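Local atomic coordinates of DnaJ homolog subfamily C member 27-A (Xenopus laevis, PDB entry 6JMG), a protein that binds GTP and magnesium as a Rab-family small GTPase carrying a DnaJ domain, and is possibly involved in regulating the MEK/ERK pathway. Residues T56-V67 with Q176-D187. Sequence-based numbering, arbitrary orientation.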
ATOM      1  N   THR A  56       7.200  21.140   0.744  1.00 68.64           N
ATOM      2  CA  THR A  56       7.503  21.564  -0.609  1.00 68.77           C
ATOM      3  C   THR A  56       6.186  21.839  -1.323  1.00 68.93           C
ATOM      4  O   THR A  56       5.109  21.446  -0.866  1.00 65.69           O
ATOM      5  CB  THR A  56       8.335  20.504  -1.347  1.00 71.83           C
ATOM      6  OG1 THR A  56       8.687  20.988  -2.651  1.00 86.76           O
ATOM      7  CG2 THR A  56       7.556  19.213  -1.477  1.00 61.72           C
ATOM      8  N   LYS A  57       6.278  22.521  -2.453  1.00 65.03           N
ATOM      9  CA  LYS A  57       5.115  22.841  -3.268  1.00 73.31           C
ATOM     10  C   LYS A  57       5.344  22.315  -4.685  1.00 77.23           C
ATOM     11  O   LYS A  57       6.445  22.441  -5.235  1.00 82.94           O
ATOM     12  CB  LYS A  57       4.862  24.360  -3.250  1.00 80.40           C
ATOM     13  CG  LYS A  57       3.771  24.885  -4.167  1.00 92.17           C
ATOM     14  CD  LYS A  57       4.396  25.808  -5.237  1.00108.07           C
ATOM     15  CE  LYS A  57       3.482  26.012  -6.449  1.00110.98           C
ATOM     16  NZ  LYS A  57       4.199  26.056  -7.767  1.00104.03           N
ATOM     17  N   VAL A  58       4.313  21.687  -5.261  1.00 73.38           N
ATOM     18  CA  VAL A  58       4.374  21.162  -6.623  1.00 71.77           C
ATOM     19  C   VAL A  58       3.067  21.477  -7.338  1.00 78.33           C
ATOM     20  O   VAL A  58       2.023  21.667  -6.705  1.00 72.61           O
ATOM     21  CB  VAL A  58       4.655  19.650  -6.667  1.00 70.41           C
ATOM     22  CG1 VAL A  58       5.958  19.333  -5.968  1.00 69.85           C
ATOM     23  CG2 VAL A  58       3.486  18.852  -6.075  1.00 66.12           C
ATOM     24  N   HIS A  59       3.146  21.574  -8.671  1.00 83.86           N
ATOM     25  CA  HIS A  59       1.994  21.791  -9.552  1.00 86.45           C
ATOM     26  C   HIS A  59       1.872  20.620 -10.522  1.00 84.22           C
ATOM     27  O   HIS A  59       2.598  20.565 -11.520  1.00 82.83           O
ATOM     28  CB  HIS A  59       2.143  23.100 -10.318  1.00101.58           C
ATOM     29  CG  HIS A  59       0.896  23.531 -11.028  1.00127.53           C
ATOM     30  ND1 HIS A  59      -0.280  23.810 -10.364  1.00133.76           N
ATOM     31  CD2 HIS A  59       0.642  23.730 -12.344  1.00134.18           C
ATOM     32  CE1 HIS A  59      -1.203  24.166 -11.240  1.00134.55           C
ATOM     33  NE2 HIS A  59      -0.671  24.123 -12.448  1.00134.74           N
ATOM     34  N   ILE A  60       0.922  19.719 -10.270  1.00 81.36           N
ATOM     35  CA  ILE A  60       0.725  18.525 -11.084  1.00 83.78           C
ATOM     36  C   ILE A  60      -0.738  18.500 -11.500  1.00 88.67           C
ATOM     37  O   ILE A  60      -1.615  18.962 -10.763  1.00 85.33           O
ATOM     38  CB  ILE A  60       1.139  17.230 -10.341  1.00 88.23           C
ATOM     39  CG1 ILE A  60       2.552  16.785 -10.752  1.00 94.54           C
ATOM     40  CG2 ILE A  60       0.169  16.107 -10.605  1.00 95.75           C
ATOM     41  CD1 ILE A  60       3.648  17.826 -10.548  1.00 97.86           C
ATOM     42  N   LYS A  61      -0.989  17.992 -12.713  1.00110.06           N
ATOM     43  CA  LYS A  61      -2.240  18.230 -13.443  1.00120.98           C
ATOM     44  C   LYS A  61      -2.254  19.749 -13.620  1.00135.09           C
ATOM     45  O   LYS A  61      -1.285  20.293 -14.155  1.00142.83           O
ATOM     46  CB  LYS A  61      -3.455  17.618 -12.746  1.00111.64           C
ATOM     47  CG  LYS A  61      -3.349  16.109 -12.528  1.00107.67           C
ATOM     48  CD  LYS A  61      -2.741  15.402 -13.730  1.00100.52           C
ATOM     49  CE  LYS A  61      -2.435  13.950 -13.411  1.00 93.20           C
ATOM     50  NZ  LYS A  61      -3.663  13.221 -12.942  1.00 86.24           N
ATOM     51  N   ASP A  62      -3.290  20.448 -13.180  1.00137.68           N
ATOM     52  CA  ASP A  62      -3.088  21.824 -12.743  1.00141.13           C
ATOM     53  C   ASP A  62      -3.756  22.013 -11.396  1.00131.09           C
ATOM     54  O   ASP A  62      -4.446  22.999 -11.124  1.00130.22           O
ATOM     55  CB  ASP A  62      -3.563  22.843 -13.774  1.00149.87           C
ATOM     56  CG  ASP A  62      -4.809  22.410 -14.493  1.00155.69           C
ATOM     57  OD1 ASP A  62      -5.535  21.542 -13.963  1.00157.87           O
ATOM     58  OD2 ASP A  62      -5.042  22.926 -15.606  1.00156.04           O
ATOM     59  N   ARG A  63      -3.512  21.043 -10.522  1.00115.38           N
ATOM     60  CA  ARG A  63      -3.793  21.172  -9.107  1.00102.61           C
ATOM     61  C   ARG A  63      -2.518  21.633  -8.421  1.00 91.01           C
ATOM     62  O   ARG A  63      -1.424  21.161  -8.745  1.00 80.66           O
ATOM     63  CB  ARG A  63      -4.246  19.839  -8.507  1.00103.84           C
ATOM     64  CG  ARG A  63      -5.547  19.275  -9.058  1.00109.33           C
ATOM     65  CD  ARG A  63      -6.561  19.107  -7.941  1.00106.67           C
ATOM     66  NE  ARG A  63      -6.630  20.314  -7.121  1.00106.96           N
ATOM     67  CZ  ARG A  63      -7.168  20.361  -5.909  1.00102.86           C
ATOM     68  NH1 ARG A  63      -7.670  19.256  -5.378  1.00100.23           N
ATOM     69  NH2 ARG A  63      -7.197  21.507  -5.232  1.00101.79           N
ATOM     70  N   GLU A  64      -2.660  22.571  -7.489  1.00 84.88           N
ATOM     71  CA  GLU A  64      -1.540  23.004  -6.671  1.00 86.13           C
ATOM     72  C   GLU A  64      -1.500  22.151  -5.405  1.00 86.56           C
ATOM     73  O   GLU A  64      -2.508  22.038  -4.691  1.00 84.98           O
ATOM     74  CB  GLU A  64      -1.650  24.484  -6.328  1.00 85.00           C
ATOM     75  CG  GLU A  64      -0.312  25.201  -6.379  1.00105.68           C
ATOM     76  CD  GLU A  64       0.099  25.576  -7.797  1.00126.42           C
ATOM     77  OE1 GLU A  64      -0.689  26.255  -8.492  1.00131.14           O
ATOM     78  OE2 GLU A  64       1.203  25.175  -8.227  1.00132.21           O
ATOM     79  N   ILE A  65      -0.345  21.534  -5.143  1.00 72.38           N
ATOM     80  CA  ILE A  65      -0.201  20.554  -4.070  1.00 73.64           C
ATOM     81  C   ILE A  65       0.808  21.080  -3.056  1.00 75.79           C
ATOM     82  O   ILE A  65       1.951  21.392  -3.410  1.00 78.98           O
ATOM     83  CB  ILE A  65       0.268  19.180  -4.592  1.00 71.42           C
ATOM     84  CG1 ILE A  65      -0.449  18.769  -5.882  1.00 82.84           C
ATOM     85  CG2 ILE A  65       0.102  18.128  -3.518  1.00 60.62           C
ATOM     86  CD1 ILE A  65      -1.958  18.868  -5.830  1.00 94.86           C
ATOM     87  N   LYS A  66       0.398  21.136  -1.793  1.00 69.60           N
ATOM     88  CA  LYS A  66       1.310  21.413  -0.695  1.00 68.75           C
ATOM     89  C   LYS A  66       1.660  20.074  -0.056  1.00 67.66           C
ATOM     90  O   LYS A  66       0.774  19.362   0.432  1.00 68.93           O
ATOM     91  CB  LYS A  66       0.684  22.379   0.313  1.00 78.04           C
ATOM     92  CG  LYS A  66       1.556  22.688   1.538  1.00 96.64           C
ATOM     93  CD  LYS A  66       0.763  23.394   2.662  1.00110.14           C
ATOM     94  CE  LYS A  66       1.541  23.466   4.001  1.00107.15           C
ATOM     95  NZ  LYS A  66       1.182  22.387   4.996  1.00 96.69           N
ATOM     96  N   VAL A  67       2.946  19.724  -0.068  1.00 70.65           N
ATOM     97  CA  VAL A  67       3.404  18.380   0.273  1.00 54.84           C
ATOM     98  C   VAL A  67       4.147  18.436   1.597  1.00 56.84           C
ATOM     99  O   VAL A  67       5.192  19.084   1.706  1.00 68.46           O
ATOM    100  CB  VAL A  67       4.307  17.796  -0.820  1.00 53.87           C
ATOM    101  CG1 VAL A  67       4.634  16.378  -0.493  1.00 47.78           C
ATOM    102  CG2 VAL A  67       3.651  17.915  -2.180  1.00 48.97           C
ATOM    103  N   GLN A 176       6.924  12.591 -10.975  1.00 65.60           N
ATOM    104  CA  GLN A 176       5.759  12.963 -11.768  1.00 66.25           C
ATOM    105  C   GLN A 176       4.709  11.863 -11.721  1.00 63.57           C
ATOM    106  O   GLN A 176       3.518  12.141 -11.565  1.00 62.53           O
ATOM    107  CB  GLN A 176       6.172  13.271 -13.209  1.00 71.63           C
ATOM    108  CG  GLN A 176       5.036  13.740 -14.114  1.00 81.21           C
ATOM    109  CD  GLN A 176       4.720  15.226 -13.954  1.00 91.54           C
ATOM    110  OE1 GLN A 176       3.570  15.605 -13.747  1.00 98.41           O
ATOM    111  NE2 GLN A 176       5.743  16.069 -14.051  1.00 94.51           N
ATOM    112  N   ALA A 177       5.134  10.604 -11.788  1.00 61.76           N
ATOM    113  CA  ALA A 177       4.172   9.519 -11.685  1.00 59.34           C
ATOM    114  C   ALA A 177       3.593   9.443 -10.280  1.00 61.82           C
ATOM    115  O   ALA A 177       2.399   9.177 -10.106  1.00 65.06           O
ATOM    116  CB  ALA A 177       4.832   8.205 -12.067  1.00 50.80           C
ATOM    117  N   PHE A 178       4.440   9.681  -9.277  1.00 56.24           N
ATOM    118  CA  PHE A 178       4.044   9.629  -7.875  1.00 57.68           C
ATOM    119  C   PHE A 178       2.918  10.612  -7.584  1.00 63.73           C
ATOM    120  O   PHE A 178       1.874  10.239  -7.035  1.00 55.08           O
ATOM    121  CB  PHE A 178       5.270   9.950  -7.030  1.00 57.40           C
ATOM    122  CG  PHE A 178       5.100   9.819  -5.534  1.00 53.48           C
ATOM    123  CD1 PHE A 178       4.759   8.616  -4.942  1.00 56.78           C
ATOM    124  CD2 PHE A 178       5.410  10.895  -4.713  1.00 52.02           C
ATOM    125  CE1 PHE A 178       4.696   8.500  -3.559  1.00 46.62           C
ATOM    126  CE2 PHE A 178       5.335  10.790  -3.336  1.00 54.53           C
ATOM    127  CZ  PHE A 178       4.984   9.593  -2.759  1.00 51.35           C
ATOM    128  N   TYR A 179       3.122  11.886  -7.937  1.00 60.57           N
ATOM    129  CA  TYR A 179       2.145  12.908  -7.590  1.00 61.54           C
ATOM    130  C   TYR A 179       0.901  12.803  -8.452  1.00 70.50           C
ATOM    131  O   TYR A 179      -0.187  13.187  -8.009  1.00 78.06           O
ATOM    132  CB  TYR A 179       2.771  14.299  -7.688  1.00 63.20           C
ATOM    133  CG  TYR A 179       3.750  14.609  -6.575  1.00 61.40           C
ATOM    134  CD1 TYR A 179       3.404  14.401  -5.253  1.00 53.62           C
ATOM    135  CD2 TYR A 179       5.042  15.082  -6.855  1.00 66.98           C
ATOM    136  CE1 TYR A 179       4.293  14.690  -4.222  1.00 68.55           C
ATOM    137  CE2 TYR A 179       5.948  15.371  -5.830  1.00 64.34           C
ATOM    138  CZ  TYR A 179       5.563  15.176  -4.512  1.00 72.24           C
ATOM    139  OH  TYR A 179       6.433  15.451  -3.471  1.00 73.18           O
ATOM    140  N   SER A 180       1.026  12.289  -9.677  1.00 71.30           N
ATOM    141  CA  SER A 180      -0.183  12.111 -10.468  1.00 69.46           C
ATOM    142  C   SER A 180      -1.051  11.001  -9.896  1.00 68.18           C
ATOM    143  O   SER A 180      -2.269  11.155  -9.795  1.00 70.63           O
ATOM    144  CB  SER A 180       0.162  11.829 -11.921  1.00 69.59           C
ATOM    145  OG  SER A 180       1.149  12.732 -12.386  1.00 87.20           O
ATOM    146  N   ALA A 181      -0.452   9.898  -9.466  1.00 61.31           N
ATOM    147  CA  ALA A 181      -1.251   8.876  -8.807  1.00 67.87           C
ATOM    148  C   ALA A 181      -1.887   9.428  -7.528  1.00 75.24           C
ATOM    149  O   ALA A 181      -3.030   9.095  -7.199  1.00 83.64           O
ATOM    150  CB  ALA A 181      -0.394   7.635  -8.525  1.00 48.43           C
ATOM    151  N   ILE A 182      -1.177  10.305  -6.815  1.00 65.75           N
ATOM    152  CA  ILE A 182      -1.719  10.841  -5.572  1.00 69.70           C
ATOM    153  C   ILE A 182      -2.847  11.828  -5.866  1.00 76.36           C
ATOM    154  O   ILE A 182      -3.854  11.861  -5.154  1.00 82.94           O
ATOM    155  CB  ILE A 182      -0.604  11.477  -4.721  1.00 65.94           C
ATOM    156  CG1 ILE A 182       0.356  10.402  -4.196  1.00 64.66           C
ATOM    157  CG2 ILE A 182      -1.193  12.210  -3.529  1.00 58.63           C
ATOM    158  CD1 ILE A 182       1.607  10.963  -3.485  1.00 61.61           C
ATOM    159  N   VAL A 183      -2.700  12.650  -6.908  1.00 71.62           N
ATOM    160  CA  VAL A 183      -3.806  13.508  -7.330  1.00 68.76           C
ATOM    161  C   VAL A 183      -5.005  12.659  -7.738  1.00 80.05           C
ATOM    162  O   VAL A 183      -6.149  12.969  -7.385  1.00 89.37           O
ATOM    163  CB  VAL A 183      -3.364  14.457  -8.462  1.00 63.73           C
ATOM    164  CG1 VAL A 183      -4.569  15.103  -9.119  1.00 56.31           C
ATOM    165  CG2 VAL A 183      -2.437  15.541  -7.916  1.00 54.98           C
ATOM    166  N   ASP A 184      -4.768  11.583  -8.501  1.00 79.37           N
ATOM    167  CA  ASP A 184      -5.858  10.685  -8.872  1.00 73.41           C
ATOM    168  C   ASP A 184      -6.501  10.075  -7.634  1.00 72.32           C
ATOM    169  O   ASP A 184      -7.722   9.898  -7.579  1.00 81.32           O
ATOM    170  CB  ASP A 184      -5.361   9.575  -9.807  1.00 70.73           C
ATOM    171  CG  ASP A 184      -4.947  10.089 -11.177  1.00 82.36           C
ATOM    172  OD1 ASP A 184      -5.327  11.226 -11.553  1.00 87.39           O
ATOM    173  OD2 ASP A 184      -4.239   9.343 -11.890  1.00 90.70           O
ATOM    174  N   LEU A 185      -5.694   9.748  -6.625  1.00 67.98           N
ATOM    175  CA  LEU A 185      -6.244   9.212  -5.386  1.00 66.59           C
ATOM    176  C   LEU A 185      -7.067  10.267  -4.649  1.00 72.75           C
ATOM    177  O   LEU A 185      -8.100   9.954  -4.049  1.00 72.00           O
ATOM    178  CB  LEU A 185      -5.112   8.692  -4.503  1.00 61.71           C
ATOM    179  CG  LEU A 185      -5.502   8.144  -3.123  1.00 79.83           C
ATOM    180  CD1 LEU A 185      -5.704   6.620  -3.188  1.00 81.47           C
ATOM    181  CD2 LEU A 185      -4.474   8.520  -2.040  1.00 77.74           C
ATOM    182  N   CYS A 186      -6.638  11.529  -4.698  1.00 73.54           N
ATOM    183  CA  CYS A 186      -7.359  12.575  -3.982  1.00 80.33           C
ATOM    184  C   CYS A 186      -8.662  12.928  -4.680  1.00 83.44           C
ATOM    185  O   CYS A 186      -9.683  13.149  -4.023  1.00 81.96           O
ATOM    186  CB  CYS A 186      -6.485  13.821  -3.852  1.00 76.48           C
ATOM    187  SG  CYS A 186      -5.244  13.706  -2.568  1.00 79.51           S
ATOM    188  N   ASP A 187      -8.654  12.962  -6.013  1.00 82.97           N
ATOM    189  CA  ASP A 187      -9.879  13.233  -6.747  1.00 81.96           C
ATOM    190  C   ASP A 187     -10.929  12.149  -6.526  1.00 86.27           C
ATOM    191  O   ASP A 187     -12.110  12.378  -6.814  1.00 95.20           O
ATOM    192  CB  ASP A 187      -9.568  13.380  -8.235  1.00 79.72           C
ATOM    193  CG  ASP A 187      -8.776  14.640  -8.547  1.00 86.07           C
ATOM    194  OD1 ASP A 187      -8.484  15.423  -7.613  1.00 88.03           O
ATOM    195  OD2 ASP A 187      -8.454  14.848  -9.737  1.00 89.26           O
TER
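Lys61, in the turn of the hairpin, reaches Asp184 of helix 176-187 in a salt bridge, NZ to OD1 2.9 Å. Its chain, bent at chi2 (-41°) and chi4, runs over the helix: CG lies 3.8 Å from Val183 CG1, and CE rests on CB of Ser180. The hydroxyl of Ser180 donates back to Gln176 O (OG to O 2.6 Å), which also accepts the helical N-H of Ser180 from the opposite face of its carbonyl plane. Away from the turn the contact is mainly apolar. Val183 directs CG2 between Ile60 CG2 (3.8 Å) and Ile65 CD1 (4.0 Å), thus touching both strands. The Tyr179 ring is sandwiched: Val58 CG2 stands over one face, 4.2 Å from the centroid and 10° off the normal, a CH-pi contact, while Phe178 CD2 covers the other, offset toward the rim. Val67 CG1 meets the ring's far end, 3.6 Å from OH. Were Tyr179 an alanine, Val58 and Val67 would probably lose their aromatic partner and a gap would be likely to open between hairpin and helix. With the axes of strand 56-60 and the helix 9.2 Å apart and crossing at -76°, this is the C-terminal helix of the Ras-like G domain packed across the hairpin of strands 51-60 and 63-72.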